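Local coordinates for dipicolinate synthase subunit B (Bacillus halodurans, PDB 3LQK), which probably works with its partner subunit in making dipicolinate, a compound of bacterial spores, and belongs to the flavoprotein family, at residues P26-L31 / Q65-P70; N61-K64 / P70-D73; K117-L120 / P125-V128. All coordinates share one frame; numbering follows the deposited sequence.

Contacts 1 and 2 share helix 58-66 and lie on the same side of the chain's centre. They touch through Met28 SE and Ile63 CG2, 4.2 Å apart. Contact 1 joins that helix to helix 25-33 and is partly buried. Contact 2 folds the following chain back on the helix and is also partly buried, with the exposed Lys64 taking part. Contact 3 is more deeply buried and separate, its centre about 19 Å from the centres of the other two. It joins helix 111-121 to strand 126-132, beside a second subunit. None has a direct hydrogen bond between its segments. Contact 2 is purely aliphatic, contact 1 adds Glu29 and a water bridge, and contact 3 sets a methyl on a carbonyl oxygen.

Contact 1 (P26-L31 / Q65-P70); sequences PQMERL and QITEEP
Ile66 packs on Glu29 and Met28 where helices 25-33 and 58-66 meet, in what fits a Rossmann-like alpha/beta fold. Its branch methyl CG2 carries much of the contact. This methyl lies 3.7 Å from Glu29 CA, against the helix backbone itself. It also meets CG of Met28, a selenomethionine here, at 3.9 Å. Farther along the same side chain, Met28 SE approaches Thr67 CG2 at 4.2 Å, and the two side chains cross near a right angle. Glu29 CG stands anti to the backbone N (chi1 162°). The bend at chi2 then brings OE1 alongside both CG1 and CG2 of Ile66. No hydrogen bond joins the segments directly, but one water bridges them, donating to Glu29 OE1 at 2.8 Å and to Ile66 O at 2.9 Å. Cutting Ile66 back to an alanine here is likely to open a gap beside Met28 CG and Glu29 CA. In the next shell, Met28 packs on Val38 and Phe12, which belong to two strands of the sheet. Thr67 OG1 is hydrogen-bonded to Val38 O. It also accepts from Glu69 N at 3.2 Å, an ST turn just after the helix.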
loop_
_atom_site.group_PDB
_atom_site.type_symbol
_atom_site.label_atom_id
_atom_site.label_comp_id
_atom_site.label_asym_id
_atom_site.label_seq_id
_atom_site.Cartn_x
_atom_site.Cartn_y
_atom_site.Cartn_z
ATOM N N PRO A 26 25.178 -25.577 -4.167
ATOM C CA PRO A 26 26.572 -25.258 -4.486
ATOM C C PRO A 26 27.001 -23.901 -3.893
ATOM O O PRO A 26 28.209 -23.703 -3.577
ATOM C CB PRO A 26 26.591 -25.235 -6.019
ATOM C CG PRO A 26 25.425 -26.138 -6.425
ATOM C CD PRO A 26 24.393 -25.892 -5.366
ATOM N N GLN A 27 26.047 -22.976 -3.737
ATOM C CA GLN A 27 26.396 -21.674 -3.130
ATOM C C GLN A 27 26.531 -21.803 -1.618
ATOM O O GLN A 27 27.408 -21.157 -1.001
ATOM C CB GLN A 27 25.378 -20.606 -3.486
ATOM C CG GLN A 27 25.247 -20.356 -4.963
ATOM C CD GLN A 27 26.591 -20.149 -5.622
ATOM O OE1 GLN A 27 27.479 -19.445 -5.099
ATOM N NE2 GLN A 27 26.770 -20.780 -6.760
HETATM N N MSE A 28 25.696 -22.664 -1.021
HETATM C CA MSE A 28 25.871 -22.970 0.406
HETATM C C MSE A 28 27.279 -23.556 0.658
HETATM O O MSE A 28 27.965 -23.223 1.628
HETATM C CB MSE A 28 24.786 -23.950 0.866
HETATM C CG MSE A 28 24.789 -24.173 2.339
HETATM SE SE MSE A 28 23.592 -25.569 2.977
HETATM C CE MSE A 28 21.891 -24.724 2.520
ATOM N N GLU A 29 27.686 -24.445 -0.231
ATOM C CA GLU A 29 28.980 -25.066 -0.148
ATOM C C GLU A 29 30.134 -24.039 -0.298
ATOM O O GLU A 29 31.084 -24.061 0.498
ATOM C CB GLU A 29 29.072 -26.222 -1.167
ATOM C CG GLU A 29 30.549 -26.642 -1.460
ATOM C CD GLU A 29 31.220 -27.391 -0.313
ATOM O OE1 GLU A 29 30.480 -27.837 0.596
ATOM O OE2 GLU A 29 32.501 -27.571 -0.351
ATOM N N ARG A 30 30.035 -23.106 -1.245
ATOM C CA ARG A 30 31.026 -22.024 -1.339
ATOM C C ARG A 30 31.149 -21.192 -0.072
ATOM O O ARG A 30 32.243 -20.764 0.286
ATOM C CB ARG A 30 30.691 -21.001 -2.423
ATOM C CG ARG A 30 31.282 -21.228 -3.719
ATOM C CD ARG A 30 30.647 -20.306 -4.760
ATOM N NE ARG A 30 31.421 -19.080 -4.980
ATOM C CZ ARG A 30 30.974 -18.027 -5.654
ATOM N NH1 ARG A 30 29.717 -18.010 -6.150
ATOM N NH2 ARG A 30 31.787 -17.016 -5.850
ATOM N N LEU A 31 30.035 -20.870 0.565
ATOM C CA LEU A 31 30.139 -20.086 1.793
ATOM C C LEU A 31 30.946 -20.853 2.833
ATOM O O LEU A 31 31.760 -20.263 3.491
ATOM C CB LEU A 31 28.764 -19.725 2.359
ATOM C CG LEU A 31 27.805 -18.885 1.534
ATOM C CD1 LEU A 31 26.506 -18.610 2.369
ATOM C CD2 LEU A 31 28.571 -17.614 1.137
ATOM N N GLN A 65 25.926 -33.063 4.113
ATOM C CA GLN A 65 27.281 -33.208 3.580
ATOM C C GLN A 65 28.003 -31.862 3.477
ATOM O O GLN A 65 29.204 -31.857 3.417
ATOM C CB GLN A 65 27.285 -33.800 2.146
ATOM C CG GLN A 65 27.113 -35.298 2.055
ATOM C CD GLN A 65 26.771 -35.807 0.603
ATOM O OE1 GLN A 65 26.619 -35.031 -0.403
ATOM N NE2 GLN A 65 26.608 -37.120 0.514
ATOM N N ILE A 66 27.265 -30.760 3.377
ATOM C CA ILE A 66 27.846 -29.428 3.284
ATOM C C ILE A 66 28.159 -28.836 4.662
ATOM O O ILE A 66 29.222 -28.243 4.859
ATOM C CB ILE A 66 26.925 -28.486 2.441
ATOM C CG1 ILE A 66 26.931 -28.958 0.970
ATOM C CG2 ILE A 66 27.403 -27.049 2.535
ATOM C CD1 ILE A 66 25.747 -28.441 0.102
ATOM N N THR A 67 27.236 -28.990 5.611
ATOM C CA THR A 67 27.364 -28.373 6.923
ATOM C C THR A 67 26.810 -29.294 8.033
ATOM O O THR A 67 25.825 -30.010 7.851
ATOM C CB THR A 67 26.658 -26.991 6.956
ATOM O OG1 THR A 67 26.740 -26.475 8.273
ATOM C CG2 THR A 67 25.188 -27.072 6.515
ATOM N N GLU A 68 27.483 -29.273 9.165
ATOM C CA GLU A 68 27.088 -30.059 10.344
ATOM C C GLU A 68 26.187 -29.241 11.288
ATOM O O GLU A 68 25.690 -29.771 12.287
ATOM C CB GLU A 68 28.357 -30.529 11.088
ATOM N N GLU A 69 25.949 -27.966 10.992
ATOM C CA GLU A 69 24.991 -27.225 11.832
ATOM C C GLU A 69 23.599 -27.872 11.728
ATOM O O GLU A 69 23.142 -28.152 10.623
ATOM C CB GLU A 69 24.962 -25.746 11.414
ATOM C CG GLU A 69 26.277 -25.019 11.653
ATOM C CD GLU A 69 26.670 -24.985 13.135
ATOM O OE1 GLU A 69 25.769 -24.822 14.017
ATOM O OE2 GLU A 69 27.889 -25.106 13.399
ATOM N N PRO A 70 22.935 -28.148 12.867
ATOM C CA PRO A 70 21.563 -28.655 12.819
ATOM C C PRO A 70 20.621 -27.782 11.961
ATOM O O PRO A 70 20.624 -26.526 12.062
ATOM C CB PRO A 70 21.129 -28.633 14.284
ATOM C CG PRO A 70 22.374 -28.759 15.038
ATOM C CD PRO A 70 23.400 -27.999 14.256
HETATM O O HOH W 1 31.609 -28.288 3.150
#

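Contact 2 (N61-K64 / P70-D73); sequences NKIK and PIVD
Helix 58-66 is followed by a turn that brings the chain back on itself, and Ile63 and Ile71 meet inside this reversal. The contact is small, burying 105 Å² over both sides. Its main touch is between methyl groups: Ile63 CG2 and Ile71 CD1 lie 3.9 Å apart. Ile71 CG1 is a little farther from the same Ile63 CG2, at 4.2 Å. The two side chains cross at about a right angle, with the end of Ile71 against the branch methyl of Ile63. Ile71 is extended at chi2 (-180°), which carries CD1 out to the helix. This length matters, because the nearest CA atoms across the contact, those of Lys64 and Ile71, are still 8.5 Å apart. Lys64 adds the aliphatic start of its side chain at the solvent side, with CG 4.4 Å from Ile71 CD1. No hydrogen bond joins the two segments. Ile63 also packs on Leu25, Leu14 and Pro40, and Ile71 rests on Pro40 and Val42. Pro40 therefore lies against both isoleucines. The returning chain is fixed by backbone hydrogen bonds of Val72 with Pro40 and Val42, and by a salt bridge from Asp73 to Lys77. Here a helix packs beside the sheet while the chain after it runs back beside strand 37-41, an arrangement that fits a layered, Rossmann-like alpha/beta domain.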
loop_
_atom_site.group_PDB
_atom_site.type_symbol
_atom_site.label_atom_id
_atom_site.label_comp_id
_atom_site.label_asym_id
_atom_site.label_seq_id
_atom_site.Cartn_x
_atom_site.Cartn_y
_atom_site.Cartn_z
ATOM N N ASN A 61 20.176 -35.046 2.737
ATOM C CA ASN A 61 21.501 -35.648 2.788
ATOM C C ASN A 61 22.572 -34.662 2.257
ATOM O O ASN A 61 23.645 -34.497 2.872
ATOM C CB ASN A 61 21.546 -36.985 2.007
ATOM C CG ASN A 61 20.484 -38.002 2.504
ATOM O OD1 ASN A 61 20.104 -38.000 3.691
ATOM N ND2 ASN A 61 19.985 -38.861 1.588
ATOM N N LYS A 62 22.286 -34.018 1.117
ATOM C CA LYS A 62 23.223 -33.045 0.536
ATOM C C LYS A 62 23.537 -31.874 1.467
ATOM O O LYS A 62 24.694 -31.545 1.685
ATOM C CB LYS A 62 22.710 -32.524 -0.802
ATOM C CG LYS A 62 22.537 -33.633 -1.888
ATOM C CD LYS A 62 22.675 -33.128 -3.335
ATOM C CE LYS A 62 22.771 -34.323 -4.308
ATOM N NZ LYS A 62 22.376 -33.933 -5.692
ATOM N N ILE A 63 22.521 -31.310 2.110
ATOM C CA ILE A 63 22.764 -30.271 3.138
ATOM C C ILE A 63 23.692 -30.800 4.225
ATOM O O ILE A 63 24.667 -30.135 4.615
ATOM C CB ILE A 63 21.426 -29.754 3.725
ATOM C CG1 ILE A 63 20.638 -29.033 2.626
ATOM C CG2 ILE A 63 21.652 -28.824 4.888
ATOM C CD1 ILE A 63 19.239 -28.712 3.017
ATOM N N LYS A 64 23.418 -32.027 4.673
ATOM C CA LYS A 64 24.193 -32.641 5.773
ATOM C C LYS A 64 25.648 -32.929 5.405
ATOM O O LYS A 64 26.485 -32.951 6.275
ATOM C CB LYS A 64 23.509 -33.884 6.333
ATOM C CG LYS A 64 22.307 -33.489 7.262
ATOM C CD LYS A 64 21.579 -34.774 7.755
ATOM C CE LYS A 64 20.769 -34.590 9.103
ATOM N NZ LYS A 64 21.108 -35.728 10.117
ATOM N N PRO A 70 22.935 -28.148 12.867
ATOM C CA PRO A 70 21.563 -28.655 12.819
ATOM C C PRO A 70 20.621 -27.782 11.961
ATOM O O PRO A 70 20.624 -26.526 12.062
ATOM C CB PRO A 70 21.129 -28.633 14.284
ATOM C CG PRO A 70 22.374 -28.759 15.038
ATOM C CD PRO A 70 23.400 -27.999 14.256
ATOM N N ILE A 71 19.843 -28.465 11.116
ATOM C CA ILE A 71 18.852 -27.857 10.255
ATOM C C ILE A 71 17.729 -27.266 11.118
ATOM O O ILE A 71 17.172 -27.934 11.975
ATOM C CB ILE A 71 18.294 -28.923 9.310
ATOM C CG1 ILE A 71 19.447 -29.395 8.397
ATOM C CG2 ILE A 71 17.066 -28.366 8.489
ATOM C CD1 ILE A 71 19.105 -30.443 7.389
ATOM N N VAL A 72 17.451 -25.983 10.950
ATOM C CA VAL A 72 16.408 -25.343 11.719
ATOM C C VAL A 72 15.107 -25.517 10.940
ATOM O O VAL A 72 14.889 -24.874 9.899
ATOM C CB VAL A 72 16.711 -23.869 11.959
ATOM C CG1 VAL A 72 15.593 -23.247 12.728
ATOM C CG2 VAL A 72 18.051 -23.675 12.683
ATOM N N ASP A 73 14.253 -26.394 11.450
ATOM C CA ASP A 73 13.039 -26.773 10.790
ATOM C C ASP A 73 11.775 -26.576 11.621
ATOM O O ASP A 73 10.765 -27.147 11.302
ATOM C CB ASP A 73 13.128 -28.216 10.346
ATOM C CG ASP A 73 13.246 -29.207 11.505
ATOM O OD1 ASP A 73 13.467 -28.798 12.670
ATOM O OD2 ASP A 73 13.124 -30.423 11.207
#

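Contact 3 (K117-L120 / P125-V128); sequences KATL and PVVV
Leu120 lies against the CG2 methyl of Val126, where helix 111-121 packs on strand 126-132. Between these two side chains the branch point comes nearest: Leu120 CG is 3.7 Å from Val126 CG2. Leu120 CD2 adds a second touch to that methyl at 3.8 Å. The two side chains cross at about a right angle. Val126 has CG1 anti to its backbone N (chi1 175°), and this leaves CG2 beside that N and facing the helix. The preceding residue, Thr119, touches with its methyl. Thr119 CG2 lies 3.5 Å from Pro125 O, and it is also 4.2 Å from Val126 CG2. Pro125 has a backbone hydrogen bond with Met90, and Val126 has them with Asn151 and Tyr153. The strand thus sits between strands 89-95 and 152-159, and the helix closes the beta-alpha-beta crossover that leads from 89-95 to 126-132. A second subunit lies close by: its Leu138 packs on Leu120, and its Thr132 is hydrogen-bonded to Lys117 NZ. No hydrogen bond crosses between the two segments. Across them the touches are van der Waals: methyl and methine against methyl, and one methyl against a carbonyl oxygen. The polar groups are satisfied apart from this contact, the hydroxyl of Thr119 bonding back within its helix to Gly115 O and the backbone of Pro125 and Val126 bonding to the neighbouring strands and loop.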
loop_
_atom_site.group_PDB
_atom_site.type_symbol
_atom_site.label_atom_id
_atom_site.label_comp_id
_atom_site.label_asym_id
_atom_site.label_seq_id
_atom_site.Cartn_x
_atom_site.Cartn_y
_atom_site.Cartn_z
ATOM N N LYS A 117 13.254 -12.624 10.426
ATOM C CA LYS A 117 12.728 -11.690 11.463
ATOM C C LYS A 117 13.714 -11.553 12.604
ATOM O O LYS A 117 14.004 -10.457 13.032
ATOM C CB LYS A 117 11.345 -12.136 11.961
ATOM C CG LYS A 117 10.577 -11.115 12.832
ATOM C CD LYS A 117 9.418 -11.780 13.590
ATOM C CE LYS A 117 8.587 -10.749 14.399
ATOM N NZ LYS A 117 7.445 -11.350 15.183
ATOM N N ALA A 118 14.261 -12.666 13.075
ATOM C CA ALA A 118 15.208 -12.647 14.194
ATOM C C ALA A 118 16.511 -11.907 13.822
ATOM O O ALA A 118 17.207 -11.397 14.689
ATOM C CB ALA A 118 15.519 -14.046 14.637
ATOM N N THR A 119 16.833 -11.840 12.534
ATOM C CA THR A 119 18.085 -11.226 12.093
ATOM C C THR A 119 17.857 -9.722 11.968
ATOM O O THR A 119 18.667 -8.907 12.417
ATOM C CB THR A 119 18.510 -11.867 10.761
ATOM O OG1 THR A 119 18.723 -13.267 10.990
ATOM C CG2 THR A 119 19.794 -11.251 10.190
ATOM N N LEU A 120 16.707 -9.362 11.395
ATOM C CA LEU A 120 16.249 -7.965 11.290
ATOM C C LEU A 120 16.028 -7.299 12.636
ATOM O O LEU A 120 16.329 -6.133 12.767
ATOM C CB LEU A 120 14.996 -7.846 10.421
ATOM C CG LEU A 120 15.283 -8.124 8.940
ATOM C CD1 LEU A 120 13.945 -8.096 8.106
ATOM C CD2 LEU A 120 16.273 -7.145 8.347
ATOM N N PRO A 125 21.776 -7.980 8.331
ATOM C CA PRO A 125 21.275 -8.076 6.966
ATOM C C PRO A 125 20.607 -9.351 6.578
ATOM O O PRO A 125 21.031 -10.465 6.982
ATOM C CB PRO A 125 22.544 -7.925 6.117
ATOM C CG PRO A 125 23.652 -8.410 6.974
ATOM C CD PRO A 125 23.249 -7.846 8.362
ATOM N N VAL A 126 19.569 -9.223 5.765
ATOM C CA VAL A 126 18.956 -10.378 5.125
ATOM C C VAL A 126 19.155 -10.217 3.643
ATOM O O VAL A 126 18.868 -9.127 3.103
ATOM C CB VAL A 126 17.394 -10.433 5.409
ATOM C CG1 VAL A 126 16.687 -11.601 4.627
ATOM C CG2 VAL A 126 17.182 -10.594 6.906
ATOM N N VAL A 127 19.582 -11.290 2.981
ATOM C CA VAL A 127 19.875 -11.311 1.550
ATOM C C VAL A 127 18.946 -12.309 0.925
ATOM O O VAL A 127 18.906 -13.450 1.354
ATOM C CB VAL A 127 21.306 -11.754 1.314
ATOM C CG1 VAL A 127 21.587 -12.087 -0.188
ATOM C CG2 VAL A 127 22.290 -10.705 1.890
ATOM N N VAL A 128 18.198 -11.896 -0.093
ATOM C CA VAL A 128 17.193 -12.734 -0.724
ATOM C C VAL A 128 17.511 -12.981 -2.202
ATOM O O VAL A 128 17.990 -12.096 -2.901
ATOM C CB VAL A 128 15.734 -12.123 -0.576
ATOM C CG1 VAL A 128 15.356 -11.953 0.920
ATOM C CG2 VAL A 128 15.595 -10.854 -1.226
#